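Local atomic coordinates of probable chitinase A (Chromobacterium violaceum, PDB entry 4TX8), a protein that probably hydrolyses chitin as a family 18 endochitinase and carries a carbohydrate-binding module that may hold it to its substrate. Residues N185-T189 against L219-S223; L190-V196 against N234-A238; P256-V261 against N271-L276. One frame throughout, in Å; residues are numbered along the deposited sequence.

Interaction 1: residues N185-T189 against L219-S223. With CA (calcium ion), chain D.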
ATOM      1  N   ASN A 185     -15.675   1.465   4.486  1.00 23.11           N
ATOM      2  CA  ASN A 185     -16.671   0.759   3.691  1.00 31.01           C
ATOM      3  C   ASN A 185     -16.011  -0.275   2.785  1.00 30.24           C
ATOM      4  O   ASN A 185     -16.272  -0.318   1.583  1.00 28.25           O
ATOM      5  CB  ASN A 185     -17.493   1.747   2.862  1.00 30.40           C
ATOM      6  CG  ASN A 185     -18.316   2.687   3.726  1.00 33.48           C
ATOM      7  OD1 ASN A 185     -18.878   2.282   4.742  1.00 35.17           O
ATOM      8  ND2 ASN A 185     -18.384   3.951   3.326  1.00 34.29           N
ATOM      9  N   GLY A 186     -15.154  -1.106   3.371  1.00 29.41           N
ATOM     10  CA  GLY A 186     -14.431  -2.113   2.615  1.00 32.06           C
ATOM     11  C   GLY A 186     -14.996  -3.511   2.774  1.00 34.02           C
ATOM     12  O   GLY A 186     -14.277  -4.499   2.626  1.00 30.34           O
ATOM     13  N   SER A 187     -16.287  -3.597   3.079  1.00 36.61           N
ATOM     14  CA  SER A 187     -16.957  -4.886   3.219  1.00 42.85           C
ATOM     15  C   SER A 187     -17.743  -5.220   1.960  1.00 45.30           C
ATOM     16  O   SER A 187     -18.906  -4.843   1.827  1.00 50.25           O
ATOM     17  CB  SER A 187     -17.887  -4.889   4.436  1.00 48.06           C
ATOM     18  OG  SER A 187     -17.172  -4.633   5.635  1.00 50.78           O
ATOM     19  N   VAL A 188     -17.100  -5.926   1.035  1.00 43.40           N
ATOM     20  CA  VAL A 188     -17.731  -6.294  -0.226  1.00 47.33           C
ATOM     21  C   VAL A 188     -18.469  -7.626  -0.123  1.00 49.75           C
ATOM     22  O   VAL A 188     -17.948  -8.591   0.434  1.00 52.95           O
ATOM     23  CB  VAL A 188     -16.690  -6.382  -1.358  1.00 46.85           C
ATOM     24  CG1 VAL A 188     -17.370  -6.645  -2.691  1.00 48.70           C
ATOM     25  CG2 VAL A 188     -15.872  -5.103  -1.417  1.00 45.54           C
ATOM     26  N   THR A 189     -19.687  -7.675  -0.654  1.00 51.77           N
ATOM     27  CA  THR A 189     -20.438  -8.925  -0.717  1.00 54.49           C
ATOM     28  C   THR A 189     -20.443  -9.491  -2.133  1.00 53.30           C
ATOM     29  O   THR A 189     -20.950  -8.865  -3.064  1.00 50.91           O
ATOM     30  CB  THR A 189     -21.898  -8.748  -0.251  1.00 57.77           C
ATOM     31  OG1 THR A 189     -22.518  -7.696  -1.002  1.00 59.21           O
ATOM     32  CG2 THR A 189     -21.954  -8.414   1.233  1.00 58.81           C
ATOM     33  N   LEU A 219      -9.368  -5.454   1.001  1.00 24.42           N
ATOM     34  CA  LEU A 219     -10.742  -5.579   1.476  1.00 26.84           C
ATOM     35  C   LEU A 219     -11.017  -6.799   2.349  1.00 26.43           C
ATOM     36  O   LEU A 219     -12.165  -7.054   2.713  1.00 28.45           O
ATOM     37  CB  LEU A 219     -11.693  -5.606   0.271  1.00 32.43           C
ATOM     38  CG  LEU A 219     -11.308  -6.472  -0.940  1.00 34.66           C
ATOM     39  CD1 LEU A 219     -11.297  -7.965  -0.626  1.00 33.55           C
ATOM     40  CD2 LEU A 219     -12.237  -6.192  -2.108  1.00 38.80           C
ATOM     41  N   GLU A 220      -9.977  -7.556   2.680  1.00 23.94           N
ATOM     42  CA  GLU A 220     -10.181  -8.888   3.238  1.00 30.32           C
ATOM     43  C   GLU A 220     -10.770  -8.886   4.646  1.00 36.87           C
ATOM     44  O   GLU A 220     -11.440  -9.837   5.043  1.00 42.21           O
ATOM     45  CB  GLU A 220      -8.865  -9.674   3.235  1.00 29.61           C
ATOM     46  CG  GLU A 220      -7.845  -9.225   4.270  1.00 32.99           C
ATOM     47  CD  GLU A 220      -6.894  -8.166   3.747  1.00 32.31           C
ATOM     48  OE1 GLU A 220      -7.234  -7.486   2.754  1.00 26.55           O
ATOM     49  OE2 GLU A 220      -5.799  -8.024   4.332  1.00 31.76           O
ATOM     50  N   SER A 221     -10.539  -7.822   5.400  1.00 33.61           N
ATOM     51  CA  SER A 221     -10.887  -7.841   6.812  1.00 38.43           C
ATOM     52  C   SER A 221     -12.385  -7.714   7.049  1.00 37.61           C
ATOM     53  O   SER A 221     -12.903  -8.237   8.033  1.00 39.02           O
ATOM     54  CB  SER A 221     -10.149  -6.732   7.548  1.00 42.04           C
ATOM     55  OG  SER A 221     -10.529  -6.652   8.910  1.00 52.07           O
ATOM     56  N   GLY A 222     -13.078  -7.022   6.152  1.00 35.34           N
ATOM     57  CA  GLY A 222     -14.516  -6.870   6.282  1.00 35.69           C
ATOM     58  C   GLY A 222     -15.333  -7.692   5.301  1.00 38.15           C
ATOM     59  O   GLY A 222     -16.560  -7.685   5.359  1.00 39.23           O
ATOM     60  N   SER A 223     -14.666  -8.410   4.402  1.00 36.25           N
ATOM     61  CA  SER A 223     -15.377  -9.120   3.341  1.00 32.82           C
ATOM     62  C   SER A 223     -15.521 -10.620   3.595  1.00 32.46           C
ATOM     63  O   SER A 223     -15.955 -11.359   2.713  1.00 34.90           O
ATOM     64  CB  SER A 223     -14.680  -8.892   2.001  1.00 29.38           C
ATOM     65  OG  SER A 223     -14.662  -7.516   1.668  1.00 28.73           O
TER
HETATM   66 CA    CA D 503      -5.372  -5.847   3.513  1.00 48.70          CA
HETATM   67  O   HOH W   1     -12.126  -5.099   4.679  1.00 32.33           O
HETATM   68  O   HOH W   2      -6.276  -4.984   5.731  1.00 35.16           O
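The carbonyls of Gly-186 and Leu-219 come close across the contact, with Gly-186 O 3.3 Å from Leu-219 O; both are acceptors and no bond forms. The Ser-223 hydroxyl approaches the Leu-219 oxygen from 32° out of the carbonyl plane. It donates to that oxygen, with Ser-223 OG to Leu-219 O at 2.7 Å. The same OG accepts the backbone N-H of Val-188, with Val-188 N to Ser-223 OG at 3.0 Å and an N-H...O angle of 156°. Donating and accepting together fix the direction of the hydroxyl. Its chi1 of -61° keeps OG beside the Ser-223 backbone N, where Val-188 N can reach it.

Both segments are loops that follow neighbouring strands of a TIM barrel, the third (176-182) and the fourth (214-218). Glu-220 closes the sequence DGIDLDLE, which fits the DxxDxDxE signature of family 18. Both oxygens of its carboxylate bind calcium, which Asp-218 and the Ala-255 carbonyl also bind.

A water links the loops. It donates to Gly-186 O at 3.0 Å and accepts from Gly-222 N at 2.6 Å. Nearby, the Ser-187 hydroxyl gives Gly-222 O a weak hydrogen bond. On the buried side, Val-188 CG2 lies 3.9 Å from Leu-219 CD2. Phe-199 of helix 193-210 packs on the same valine.

Interaction 2: residues L190-V196 against N234-A238; sequences LNNATQV and NLVSA
Asn-234, Leu-190 and Val-196 give up the most surface here, and Asn-234 touches the other two. Its amide nitrogen donates to the backbone carbonyl of Leu-190, with Asn-234 ND2 to Leu-190 O at 2.6 Å. The bond is short and nearly straight, with an N-H...O angle of 175°. The acceptor lies in the plane of the amide. ND2, however, comes in from above the plane of the Leu-190 carbonyl, 46° out, away from the usual lone-pair directions.

The CB of Asn-234 serves both partners. It packs against Leu-190 CB, and it also lies 3.8 Å from Val-196 CG2. The side chains of Val-196 and Asn-234 cross at about a right angle. With Val-196 CG1 anti to the backbone N (chi1 168°), the two methyls divide the work: CG2 meets Asn-234, and CG1 meets Ala-238 CB at 4.0 Å.

Leu-190 reaches further along the helix with one branch. Its CD1 lies 3.7 Å from Leu-235 CA and also touches Leu-235 CD1. Phe-199 packs against both Leu-190 and Ala-238.

Asn-192 is the N-cap of the helix that carries Val-196. Its side-chain OD1 accepts from Gln-195 N at 2.9 Å. The contact sets the end of the loop (190-192) and the first turn of helix 193-210 against residues 234-238 of helix 230-246. These helices follow barrel strands 176-182 and 214-218 and are neighbours in the outer layer of the TIM barrel.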
ATOM      1  N   LEU A 190     -19.869 -10.679  -2.285  1.00 53.06           N
ATOM      2  CA  LEU A 190     -19.874 -11.386  -3.560  1.00 49.89           C
ATOM      3  C   LEU A 190     -20.340 -12.818  -3.342  1.00 50.63           C
ATOM      4  O   LEU A 190     -19.558 -13.761  -3.461  1.00 50.05           O
ATOM      5  CB  LEU A 190     -18.487 -11.367  -4.201  1.00 48.12           C
ATOM      6  CG  LEU A 190     -17.935  -9.997  -4.594  1.00 47.69           C
ATOM      7  CD1 LEU A 190     -16.541 -10.142  -5.181  1.00 46.44           C
ATOM      8  CD2 LEU A 190     -18.864  -9.302  -5.576  1.00 45.47           C
ATOM      9  N   ASN A 191     -21.620 -12.969  -3.019  1.00 51.75           N
ATOM     10  CA  ASN A 191     -22.171 -14.264  -2.647  1.00 54.82           C
ATOM     11  C   ASN A 191     -22.951 -14.939  -3.773  1.00 55.09           C
ATOM     12  O   ASN A 191     -23.198 -16.143  -3.722  1.00 58.44           O
ATOM     13  CB  ASN A 191     -23.063 -14.111  -1.412  1.00 57.89           C
ATOM     14  CG  ASN A 191     -22.286 -13.663  -0.187  1.00 60.89           C
ATOM     15  OD1 ASN A 191     -21.250 -14.240   0.151  1.00 62.50           O
ATOM     16  ND2 ASN A 191     -22.775 -12.623   0.476  1.00 60.83           N
ATOM     17  N   ASN A 192     -23.341 -14.165  -4.783  1.00 52.22           N
ATOM     18  CA  ASN A 192     -24.030 -14.726  -5.944  1.00 51.95           C
ATOM     19  C   ASN A 192     -23.670 -13.997  -7.238  1.00 48.37           C
ATOM     20  O   ASN A 192     -22.990 -12.970  -7.213  1.00 45.50           O
ATOM     21  CB  ASN A 192     -25.549 -14.711  -5.726  1.00 54.23           C
ATOM     22  CG  ASN A 192     -26.101 -13.318  -5.471  1.00 56.16           C
ATOM     23  OD1 ASN A 192     -25.846 -12.383  -6.229  1.00 56.11           O
ATOM     24  ND2 ASN A 192     -26.867 -13.176  -4.396  1.00 59.31           N
ATOM     25  N   ALA A 193     -24.133 -14.535  -8.365  1.00 52.26           N
ATOM     26  CA  ALA A 193     -23.793 -13.999  -9.680  1.00 50.37           C
ATOM     27  C   ALA A 193     -24.304 -12.574  -9.887  1.00 50.74           C
ATOM     28  O   ALA A 193     -23.714 -11.800 -10.641  1.00 50.88           O
ATOM     29  CB  ALA A 193     -24.335 -14.912 -10.774  1.00 48.28           C
ATOM     30  N   THR A 194     -25.401 -12.235  -9.217  1.00 52.39           N
ATOM     31  CA  THR A 194     -25.987 -10.903  -9.330  1.00 53.53           C
ATOM     32  C   THR A 194     -25.081  -9.845  -8.714  1.00 50.43           C
ATOM     33  O   THR A 194     -24.944  -8.741  -9.242  1.00 50.89           O
ATOM     34  CB  THR A 194     -27.363 -10.831  -8.647  1.00 57.41           C
ATOM     35  OG1 THR A 194     -28.134 -11.988  -8.996  1.00 62.20           O
ATOM     36  CG2 THR A 194     -28.101  -9.573  -9.079  1.00 58.93           C
ATOM     37  N   GLN A 195     -24.463 -10.188  -7.592  1.00 47.30           N
ATOM     38  CA  GLN A 195     -23.583  -9.255  -6.907  1.00 46.91           C
ATOM     39  C   GLN A 195     -22.278  -9.101  -7.677  1.00 41.85           C
ATOM     40  O   GLN A 195     -21.721  -8.005  -7.755  1.00 38.13           O
ATOM     41  CB  GLN A 195     -23.328  -9.718  -5.473  1.00 48.28           C
ATOM     42  CG  GLN A 195     -24.591  -9.716  -4.623  1.00 52.33           C
ATOM     43  CD  GLN A 195     -24.371 -10.266  -3.233  1.00 53.99           C
ATOM     44  OE1 GLN A 195     -23.408 -10.989  -2.983  1.00 57.72           O
ATOM     45  NE2 GLN A 195     -25.268  -9.924  -2.316  1.00 55.20           N
ATOM     46  N   VAL A 196     -21.806 -10.204  -8.251  1.00 41.93           N
ATOM     47  CA  VAL A 196     -20.630 -10.187  -9.113  1.00 40.62           C
ATOM     48  C   VAL A 196     -20.827  -9.201 -10.262  1.00 40.07           C
ATOM     49  O   VAL A 196     -19.947  -8.391 -10.551  1.00 40.39           O
ATOM     50  CB  VAL A 196     -20.323 -11.592  -9.680  1.00 42.55           C
ATOM     51  CG1 VAL A 196     -19.284 -11.511 -10.792  1.00 42.56           C
ATOM     52  CG2 VAL A 196     -19.857 -12.524  -8.568  1.00 39.58           C
ATOM     53  N   ASN A 234     -15.789 -16.047  -6.270  1.00 37.76           N
ATOM     54  CA  ASN A 234     -16.498 -14.972  -6.951  1.00 37.57           C
ATOM     55  C   ASN A 234     -15.632 -13.738  -7.179  1.00 34.86           C
ATOM     56  O   ASN A 234     -15.820 -13.024  -8.161  1.00 34.94           O
ATOM     57  CB  ASN A 234     -17.754 -14.590  -6.170  1.00 37.68           C
ATOM     58  CG  ASN A 234     -18.787 -15.702  -6.148  1.00 43.74           C
ATOM     59  OD1 ASN A 234     -18.760 -16.606  -6.985  1.00 46.76           O
ATOM     60  ND2 ASN A 234     -19.707 -15.638  -5.193  1.00 40.68           N
ATOM     61  N   LEU A 235     -14.683 -13.489  -6.281  1.00 31.96           N
ATOM     62  CA  LEU A 235     -13.803 -12.333  -6.420  1.00 31.45           C
ATOM     63  C   LEU A 235     -12.879 -12.493  -7.625  1.00 31.38           C
ATOM     64  O   LEU A 235     -12.682 -11.553  -8.391  1.00 34.02           O
ATOM     65  CB  LEU A 235     -12.981 -12.120  -5.144  1.00 31.56           C
ATOM     66  CG  LEU A 235     -12.016 -10.931  -5.128  1.00 33.00           C
ATOM     67  CD1 LEU A 235     -12.743  -9.633  -5.443  1.00 30.47           C
ATOM     68  CD2 LEU A 235     -11.300 -10.834  -3.784  1.00 31.91           C
ATOM     69  N   VAL A 236     -12.319 -13.687  -7.789  1.00 29.51           N
ATOM     70  CA  VAL A 236     -11.461 -13.980  -8.934  1.00 33.14           C
ATOM     71  C   VAL A 236     -12.233 -13.819 -10.240  1.00 36.20           C
ATOM     72  O   VAL A 236     -11.747 -13.212 -11.195  1.00 38.13           O
ATOM     73  CB  VAL A 236     -10.879 -15.403  -8.857  1.00 35.59           C
ATOM     74  CG1 VAL A 236     -10.179 -15.770 -10.158  1.00 37.57           C
ATOM     75  CG2 VAL A 236      -9.921 -15.519  -7.681  1.00 37.30           C
ATOM     76  N   SER A 237     -13.445 -14.362 -10.269  1.00 34.91           N
ATOM     77  CA  SER A 237     -14.307 -14.256 -11.439  1.00 35.55           C
ATOM     78  C   SER A 237     -14.654 -12.801 -11.733  1.00 34.43           C
ATOM     79  O   SER A 237     -14.655 -12.374 -12.888  1.00 32.60           O
ATOM     80  CB  SER A 237     -15.583 -15.075 -11.236  1.00 34.26           C
ATOM     81  OG  SER A 237     -16.452 -14.949 -12.347  1.00 40.46           O
ATOM     82  N   ALA A 238     -14.937 -12.042 -10.680  1.00 36.25           N
ATOM     83  CA  ALA A 238     -15.314 -10.639 -10.821  1.00 34.76           C
ATOM     84  C   ALA A 238     -14.174  -9.806 -11.397  1.00 32.30           C
ATOM     85  O   ALA A 238     -14.385  -8.996 -12.300  1.00 34.37           O
ATOM     86  CB  ALA A 238     -15.754 -10.074  -9.482  1.00 31.76           C
TER

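Interaction 3: residues P256-V261 against N271-L276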
ATOM      1  N   PRO A 256      -3.033  -8.052   0.998  1.00 24.92           N
ATOM      2  CA  PRO A 256      -3.568  -8.796   2.140  1.00 24.50           C
ATOM      3  C   PRO A 256      -2.573  -8.874   3.297  1.00 25.55           C
ATOM      4  O   PRO A 256      -1.365  -8.807   3.079  1.00 25.36           O
ATOM      5  CB  PRO A 256      -3.838 -10.181   1.553  1.00 23.77           C
ATOM      6  CG  PRO A 256      -2.838 -10.319   0.467  1.00 24.87           C
ATOM      7  CD  PRO A 256      -2.516  -8.949  -0.051  1.00 25.66           C
ATOM      8  N   GLU A 257      -3.090  -8.999   4.513  1.00 22.75           N
ATOM      9  CA  GLU A 257      -2.258  -9.193   5.693  1.00 22.47           C
ATOM     10  C   GLU A 257      -1.671 -10.598   5.660  1.00 24.08           C
ATOM     11  O   GLU A 257      -2.309 -11.520   5.151  1.00 21.94           O
ATOM     12  CB  GLU A 257      -3.080  -8.958   6.959  1.00 23.73           C
ATOM     13  CG  GLU A 257      -3.781  -7.607   6.949  1.00 27.87           C
ATOM     14  CD  GLU A 257      -4.733  -7.413   8.111  1.00 34.49           C
ATOM     15  OE1 GLU A 257      -4.367  -7.757   9.254  1.00 39.87           O
ATOM     16  OE2 GLU A 257      -5.852  -6.910   7.876  1.00 32.07           O
ATOM     17  N   HIS A 258      -0.469 -10.772   6.202  1.00 22.79           N
ATOM     18  CA  HIS A 258       0.249 -12.027   5.976  1.00 23.92           C
ATOM     19  C   HIS A 258      -0.426 -13.302   6.526  1.00 22.28           C
ATOM     20  O   HIS A 258      -0.188 -14.378   5.978  1.00 23.30           O
ATOM     21  CB  HIS A 258       1.703 -11.920   6.487  1.00 22.59           C
ATOM     22  CG  HIS A 258       1.858 -11.885   7.977  1.00 27.69           C
ATOM     23  ND1 HIS A 258       1.608 -12.975   8.783  1.00 28.56           N
ATOM     24  CD2 HIS A 258       2.315 -10.909   8.799  1.00 26.68           C
ATOM     25  CE1 HIS A 258       1.866 -12.660  10.040  1.00 27.50           C
ATOM     26  NE2 HIS A 258       2.298 -11.412  10.077  1.00 29.68           N
ATOM     27  N   PRO A 259      -1.281 -13.201   7.570  1.00 23.07           N
ATOM     28  CA  PRO A 259      -1.989 -14.449   7.902  1.00 22.68           C
ATOM     29  C   PRO A 259      -2.845 -15.005   6.758  1.00 26.10           C
ATOM     30  O   PRO A 259      -3.023 -16.222   6.673  1.00 26.16           O
ATOM     31  CB  PRO A 259      -2.878 -14.042   9.080  1.00 24.28           C
ATOM     32  CG  PRO A 259      -2.148 -12.925   9.725  1.00 24.29           C
ATOM     33  CD  PRO A 259      -1.514 -12.163   8.595  1.00 23.82           C
ATOM     34  N   TYR A 260      -3.354 -14.132   5.893  1.00 20.74           N
ATOM     35  CA  TYR A 260      -4.187 -14.562   4.771  1.00 25.69           C
ATOM     36  C   TYR A 260      -3.378 -15.229   3.664  1.00 29.98           C
ATOM     37  O   TYR A 260      -3.942 -15.889   2.789  1.00 27.93           O
ATOM     38  CB  TYR A 260      -4.953 -13.374   4.181  1.00 25.31           C
ATOM     39  CG  TYR A 260      -6.022 -12.802   5.082  1.00 28.13           C
ATOM     40  CD1 TYR A 260      -5.698 -11.914   6.102  1.00 27.58           C
ATOM     41  CD2 TYR A 260      -7.358 -13.137   4.905  1.00 30.49           C
ATOM     42  CE1 TYR A 260      -6.678 -11.381   6.926  1.00 29.98           C
ATOM     43  CE2 TYR A 260      -8.342 -12.610   5.720  1.00 32.84           C
ATOM     44  CZ  TYR A 260      -7.997 -11.736   6.729  1.00 33.46           C
ATOM     45  OH  TYR A 260      -8.976 -11.213   7.540  1.00 36.34           O
ATOM     46  N   VAL A 261      -2.060 -15.046   3.691  1.00 24.42           N
ATOM     47  CA  VAL A 261      -1.204 -15.560   2.627  1.00 23.62           C
ATOM     48  C   VAL A 261      -0.180 -16.557   3.173  1.00 25.93           C
ATOM     49  O   VAL A 261      -0.428 -17.763   3.170  1.00 27.73           O
ATOM     50  CB  VAL A 261      -0.488 -14.411   1.889  1.00 23.43           C
ATOM     51  CG1 VAL A 261       0.292 -14.939   0.691  1.00 21.29           C
ATOM     52  CG2 VAL A 261      -1.508 -13.384   1.428  1.00 22.81           C
ATOM     53  N   ASN A 271      -9.438 -17.338   8.254  1.00 25.66           N
ATOM     54  CA  ASN A 271      -8.716 -16.374   7.427  1.00 24.58           C
ATOM     55  C   ASN A 271      -7.340 -16.865   6.989  1.00 25.99           C
ATOM     56  O   ASN A 271      -6.773 -16.359   6.020  1.00 27.73           O
ATOM     57  CB  ASN A 271      -8.554 -15.053   8.176  1.00 24.91           C
ATOM     58  CG  ASN A 271      -9.876 -14.441   8.563  1.00 26.81           C
ATOM     59  OD1 ASN A 271     -10.779 -14.307   7.735  1.00 32.88           O
ATOM     60  ND2 ASN A 271     -10.006 -14.075   9.829  1.00 23.47           N
ATOM     61  N   TRP A 272      -6.795 -17.839   7.708  1.00 21.50           N
ATOM     62  CA  TRP A 272      -5.410 -18.232   7.487  1.00 25.01           C
ATOM     63  C   TRP A 272      -5.240 -19.026   6.195  1.00 26.36           C
ATOM     64  O   TRP A 272      -5.862 -20.072   5.996  1.00 26.56           O
ATOM     65  CB  TRP A 272      -4.882 -18.999   8.706  1.00 22.93           C
ATOM     66  CG  TRP A 272      -4.487 -18.039   9.793  1.00 22.49           C
ATOM     67  CD1 TRP A 272      -5.302 -17.147  10.428  1.00 21.53           C
ATOM     68  CD2 TRP A 272      -3.173 -17.837  10.336  1.00 23.92           C
ATOM     69  NE1 TRP A 272      -4.584 -16.416  11.340  1.00 21.40           N
ATOM     70  CE2 TRP A 272      -3.275 -16.819  11.305  1.00 22.83           C
ATOM     71  CE3 TRP A 272      -1.924 -18.425  10.103  1.00 26.60           C
ATOM     72  CZ2 TRP A 272      -2.177 -16.374  12.042  1.00 20.37           C
ATOM     73  CZ3 TRP A 272      -0.834 -17.983  10.837  1.00 24.72           C
ATOM     74  CH2 TRP A 272      -0.968 -16.969  11.796  1.00 22.56           C
ATOM     75  N   GLY A 273      -4.407 -18.488   5.308  1.00 23.96           N
ATOM     76  CA  GLY A 273      -4.209 -19.044   3.982  1.00 25.18           C
ATOM     77  C   GLY A 273      -5.363 -18.788   3.027  1.00 28.14           C
ATOM     78  O   GLY A 273      -5.332 -19.233   1.882  1.00 26.80           O
ATOM     79  N   ALA A 274      -6.374 -18.053   3.487  1.00 26.49           N
ATOM     80  CA  ALA A 274      -7.626 -17.918   2.741  1.00 25.84           C
ATOM     81  C   ALA A 274      -7.474 -17.146   1.431  1.00 25.53           C
ATOM     82  O   ALA A 274      -8.315 -17.261   0.542  1.00 29.11           O
ATOM     83  CB  ALA A 274      -8.686 -17.256   3.613  1.00 26.11           C
ATOM     84  N   TYR A 275      -6.406 -16.365   1.310  1.00 27.46           N
ATOM     85  CA  TYR A 275      -6.194 -15.549   0.117  1.00 28.64           C
ATOM     86  C   TYR A 275      -5.469 -16.298  -0.998  1.00 29.92           C
ATOM     87  O   TYR A 275      -5.434 -15.835  -2.138  1.00 33.13           O
ATOM     88  CB  TYR A 275      -5.398 -14.292   0.471  1.00 29.35           C
ATOM     89  CG  TYR A 275      -5.939 -13.026  -0.141  1.00 28.89           C
ATOM     90  CD1 TYR A 275      -5.550 -12.620  -1.412  1.00 28.41           C
ATOM     91  CD2 TYR A 275      -6.841 -12.230   0.554  1.00 30.53           C
ATOM     92  CE1 TYR A 275      -6.046 -11.455  -1.971  1.00 30.32           C
ATOM     93  CE2 TYR A 275      -7.339 -11.069   0.006  1.00 28.07           C
ATOM     94  CZ  TYR A 275      -6.940 -10.685  -1.256  1.00 31.13           C
ATOM     95  OH  TYR A 275      -7.439  -9.524  -1.800  1.00 32.68           O
ATOM     96  N   LEU A 276      -4.887 -17.449  -0.673  1.00 28.59           N
ATOM     97  CA  LEU A 276      -4.022 -18.151  -1.623  1.00 30.86           C
ATOM     98  C   LEU A 276      -4.724 -18.579  -2.927  1.00 34.44           C
ATOM     99  O   LEU A 276      -4.146 -18.433  -4.003  1.00 36.28           O
ATOM    100  CB  LEU A 276      -3.373 -19.366  -0.946  1.00 27.43           C
ATOM    101  CG  LEU A 276      -2.424 -19.048   0.218  1.00 26.48           C
ATOM    102  CD1 LEU A 276      -2.002 -20.316   0.944  1.00 26.75           C
ATOM    103  CD2 LEU A 276      -1.199 -18.276  -0.256  1.00 24.63           C
TER
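Pro-256, Pro-259 and Asn-271 each lay a CB on a ring face, of Tyr-275, Trp-272 and Tyr-260 respectively. Pro-256 CB stands over the centre of the Tyr-275 ring, 3.8 Å from its centroid, in a CH-pi contact. The two side chains cross at about a right angle. Pro-259 CB lies over one face of the Trp-272 indole, 3.8 Å from the centroid of the five-membered ring and offset toward the rim. The side chains of Tyr-260 and Asn-271 lie alongside each other, heading in one direction. Asn-271 CB covers one face of that tyrosine ring.

Two backbone bonds hold the segments together, Gly-273 N to Pro-259 O at 3.0 Å and Tyr-275 N to Tyr-260 O at 2.9 Å. Gly-273 has a positive phi of 74° at the third position of a type II turn, 271-274. A type I turn, 273-276, follows and leads into helix 276-281. Leu-276 CD2 meets Val-261 CG1.

Glu-220 touches both Tyr-260 and Tyr-275. The arrangement is a long loop folded back on itself after the fifth TIM-barrel strand, 251-254, beside the calcium site.

Overall arrangement
Interactions 1 and 2 bind the same two strand-loop-helix units, first through loops near the calcium, then through the start of one helix, with the loop leading into it, and the side of the next. Their centres are about 13 Å apart, and Leu-219 touches Leu-235 between them. Interaction 3 instead folds one loop, that of the next barrel strand, onto itself. It is the most buried of the three, whereas the other two are only partly buried. Interaction 1 is mainly polar, with serine hydroxyls and a water. Interaction 2 is mostly aliphatic with one amide bond. Interaction 3 combines backbone bonds with CH-pi contacts. Glu-220 joins interactions 1 and 3, probably through a hydrogen bond from Glu-257 N.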